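PDB 2O1B: aminotransferase, class I, which probably catalyses the pyridoxal-5'-phosphate-dependent transfer of an amino group from an amino acid such as aspartate to a 2-oxo acid. Local coordinates for residues K216-F221 against I246-L251. Numbering follows the deposited sequence.
Sequences KIVHDF and IEIYSL. With PLP (pyridoxal-5'-phosphate), chain B.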
loop_
_atom_site.group_PDB
_atom_site.type_symbol
_atom_site.label_atom_id
_atom_site.label_comp_id
_atom_site.label_asym_id
_atom_site.label_seq_id
_atom_site.Cartn_x
_atom_site.Cartn_y
_atom_site.Cartn_z
ATOM N N LYS A 216 -1.934 -23.623 -5.238
ATOM C CA LYS A 216 -0.919 -22.759 -5.829
ATOM C C LYS A 216 0.194 -22.453 -4.829
ATOM O O LYS A 216 0.001 -22.563 -3.619
ATOM C CB LYS A 216 -1.525 -21.450 -6.339
ATOM C CG LYS A 216 -2.874 -21.582 -7.041
ATOM C CD LYS A 216 -3.963 -20.992 -6.169
ATOM C CE LYS A 216 -5.316 -21.643 -6.421
ATOM N NZ LYS A 216 -6.060 -21.683 -5.148
ATOM N N ILE A 217 1.347 -22.036 -5.343
ATOM C CA ILE A 217 2.498 -21.755 -4.508
ATOM C C ILE A 217 2.893 -20.294 -4.652
ATOM O O ILE A 217 2.880 -19.737 -5.762
ATOM C CB ILE A 217 3.704 -22.663 -4.891
ATOM C CG1 ILE A 217 3.376 -24.139 -4.639
ATOM C CG2 ILE A 217 4.983 -22.242 -4.152
ATOM C CD1 ILE A 217 4.346 -25.107 -5.278
ATOM N N VAL A 218 3.234 -19.679 -3.523
ATOM C CA VAL A 218 3.852 -18.364 -3.520
ATOM C C VAL A 218 5.237 -18.563 -2.966
ATOM O O VAL A 218 5.387 -18.974 -1.824
ATOM C CB VAL A 218 3.121 -17.364 -2.599
ATOM C CG1 VAL A 218 3.843 -16.006 -2.606
ATOM C CG2 VAL A 218 1.691 -17.202 -3.036
ATOM N N HIS A 219 6.251 -18.279 -3.773
ATOM C CA HIS A 219 7.617 -18.364 -3.287
ATOM C C HIS A 219 8.155 -16.972 -2.976
ATOM O O HIS A 219 8.190 -16.116 -3.852
ATOM C CB HIS A 219 8.533 -19.109 -4.275
ATOM C CG HIS A 219 9.964 -19.166 -3.830
ATOM N ND1 HIS A 219 10.338 -19.663 -2.598
ATOM C CD2 HIS A 219 11.105 -18.759 -4.433
ATOM C CE1 HIS A 219 11.649 -19.558 -2.465
ATOM N NE2 HIS A 219 12.138 -19.012 -3.563
ATOM N N ASP A 220 8.553 -16.771 -1.715
ATOM C CA ASP A 220 9.061 -15.493 -1.197
ATOM C C ASP A 220 10.582 -15.456 -1.343
ATOM O O ASP A 220 11.318 -16.070 -0.567
ATOM C CB ASP A 220 8.647 -15.358 0.272
ATOM C CG ASP A 220 9.020 -14.022 0.904
ATOM O OD1 ASP A 220 8.570 -13.794 2.069
ATOM O OD2 ASP A 220 9.741 -13.206 0.272
ATOM N N PHE A 221 11.042 -14.717 -2.343
ATOM C CA PHE A 221 12.437 -14.730 -2.794
ATOM C C PHE A 221 13.200 -13.487 -2.323
ATOM O O PHE A 221 14.145 -13.031 -2.984
ATOM C CB PHE A 221 12.430 -14.782 -4.323
ATOM C CG PHE A 221 13.605 -15.502 -4.946
ATOM C CD1 PHE A 221 14.365 -16.414 -4.232
ATOM C CD2 PHE A 221 13.927 -15.261 -6.280
ATOM C CE1 PHE A 221 15.437 -17.075 -4.833
ATOM C CE2 PHE A 221 14.998 -15.912 -6.892
ATOM C CZ PHE A 221 15.752 -16.824 -6.160
ATOM N N ILE A 246 3.749 -18.285 -8.296
ATOM C CA ILE A 246 4.350 -16.971 -8.526
ATOM C C ILE A 246 5.549 -16.855 -7.614
ATOM O O ILE A 246 5.626 -17.523 -6.580
ATOM C CB ILE A 246 3.387 -15.781 -8.230
ATOM C CG1 ILE A 246 2.817 -15.863 -6.806
ATOM C CG2 ILE A 246 2.293 -15.700 -9.285
ATOM C CD1 ILE A 246 2.060 -14.594 -6.356
ATOM N N GLU A 247 6.492 -16.012 -8.010
ATOM C CA GLU A 247 7.641 -15.705 -7.185
ATOM C C GLU A 247 7.649 -14.218 -6.885
ATOM O O GLU A 247 7.402 -13.403 -7.767
ATOM C CB GLU A 247 8.899 -16.082 -7.921
ATOM C CG GLU A 247 10.138 -16.056 -7.071
ATOM C CD GLU A 247 11.183 -16.910 -7.682
ATOM O OE1 GLU A 247 11.794 -16.474 -8.692
ATOM O OE2 GLU A 247 11.363 -18.030 -7.169
ATOM N N ILE A 248 7.944 -13.868 -5.638
ATOM C CA ILE A 248 7.964 -12.464 -5.223
ATOM C C ILE A 248 9.404 -12.059 -4.888
ATOM O O ILE A 248 10.101 -12.733 -4.136
ATOM C CB ILE A 248 6.962 -12.215 -4.087
ATOM C CG1 ILE A 248 5.536 -12.192 -4.676
ATOM C CG2 ILE A 248 7.272 -10.899 -3.360
ATOM C CD1 ILE A 248 4.429 -12.097 -3.692
ATOM N N TYR A 249 9.848 -10.980 -5.502
ATOM C CA TYR A 249 11.231 -10.533 -5.413
ATOM C C TYR A 249 11.254 -9.115 -4.862
ATOM O O TYR A 249 10.456 -8.281 -5.297
ATOM C CB TYR A 249 11.873 -10.557 -6.805
ATOM C CG TYR A 249 13.376 -10.367 -6.783
ATOM C CD1 TYR A 249 14.235 -11.475 -6.703
ATOM C CD2 TYR A 249 13.946 -9.085 -6.821
ATOM C CE1 TYR A 249 15.629 -11.307 -6.648
ATOM C CE2 TYR A 249 15.333 -8.910 -6.776
ATOM C CZ TYR A 249 16.163 -10.026 -6.678
ATOM O OH TYR A 249 17.528 -9.852 -6.623
ATOM N N SER A 250 12.172 -8.842 -3.928
ATOM C CA SER A 250 12.268 -7.537 -3.284
ATOM C C SER A 250 13.569 -6.833 -3.638
ATOM O O SER A 250 14.611 -7.477 -3.741
ATOM C CB SER A 250 12.191 -7.681 -1.759
ATOM O OG SER A 250 12.351 -6.411 -1.146
ATOM N N LEU A 251 13.507 -5.516 -3.817
ATOM C CA LEU A 251 14.726 -4.693 -3.941
ATOM C C LEU A 251 15.336 -4.249 -2.595
ATOM O O LEU A 251 16.443 -3.690 -2.545
ATOM C CB LEU A 251 14.461 -3.472 -4.828
ATOM C CG LEU A 251 14.308 -3.700 -6.341
ATOM C CD1 LEU A 251 12.936 -4.230 -6.726
ATOM C CD2 LEU A 251 14.591 -2.405 -7.092
HETATM N N1 PLP B . 9.808 -11.847 3.113
HETATM C C2 PLP B . 10.971 -12.147 3.798
HETATM C C2A PLP B . 11.378 -13.586 3.962
HETATM C C3 PLP B . 11.752 -11.097 4.286
HETATM O O3 PLP B . 12.911 -11.342 4.965
HETATM C C4 PLP B . 11.350 -9.769 4.088
HETATM C C4A PLP B . 12.416 -8.714 4.112
HETATM C C5 PLP B . 10.163 -9.483 3.409
HETATM C C6 PLP B . 9.391 -10.538 2.923
HETATM C C5A PLP B . 9.687 -8.051 3.205
HETATM O O4P PLP B . 10.435 -7.361 2.222
HETATM P P PLP B . 9.988 -5.890 1.725
HETATM O O1P PLP B . 10.957 -4.860 2.282
HETATM O O2P PLP B . 8.592 -5.650 2.232
HETATM O O3P PLP B . 10.047 -5.892 0.223
HETATM O O HOH W 1 14.385 -10.380 -3.578
#
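E247 OE1 lies 3.4 Å from F221 CD2 and is hydrogen-bonded to two hydroxyls, those of Y98 and S234, while OE2 accepts the backbone N-H of I235. This buried carboxylate is thus satisfied from several directions, and its rotation is fixed. Its plane is tilted 27° from the F221 ring, with OE2 over one face toward the rim. The extended E247 chain, its CG anti to the backbone N (chi1 -169°), runs alongside H219 to reach that position. Farther on, F221 CD2 meets the edge of the Y249 ring, 3.8 Å from CD1.

The backbones illustrate regular parallel pairing. H219 bonds through both its N and its O, to I246 O and I248 N; I217 O accepts I246 N, and F221 N closes the ladder on I248 O at 2.8 Å. Beyond it, the strands part enough for a water to donate to F221 O and accept from S250 N, its oxygen 2.7 Å from S250 N and over the centre of one face of the Y249 ring.

On the other face, V218 CG1 touches I248 CD1 at 4.1 Å. Here the strand ends meet the cofactor, as in fold-type I aminotransferases: D220 OD1 lies 2.5 Å from PLP N1 and is hydrogen-bonded to Y146, whereas S250 OG donates to phosphate O3P (2.7 Å).

Strands 216-220 and 245-250 are central in the mixed sheet, flanked by strands 182-187 and 263-267; helices 118-129 and 269-282 pack on the V218 and I248 face, while F97, Y98 and Y102 of helix 88-102 meet Y249, E247 and F221.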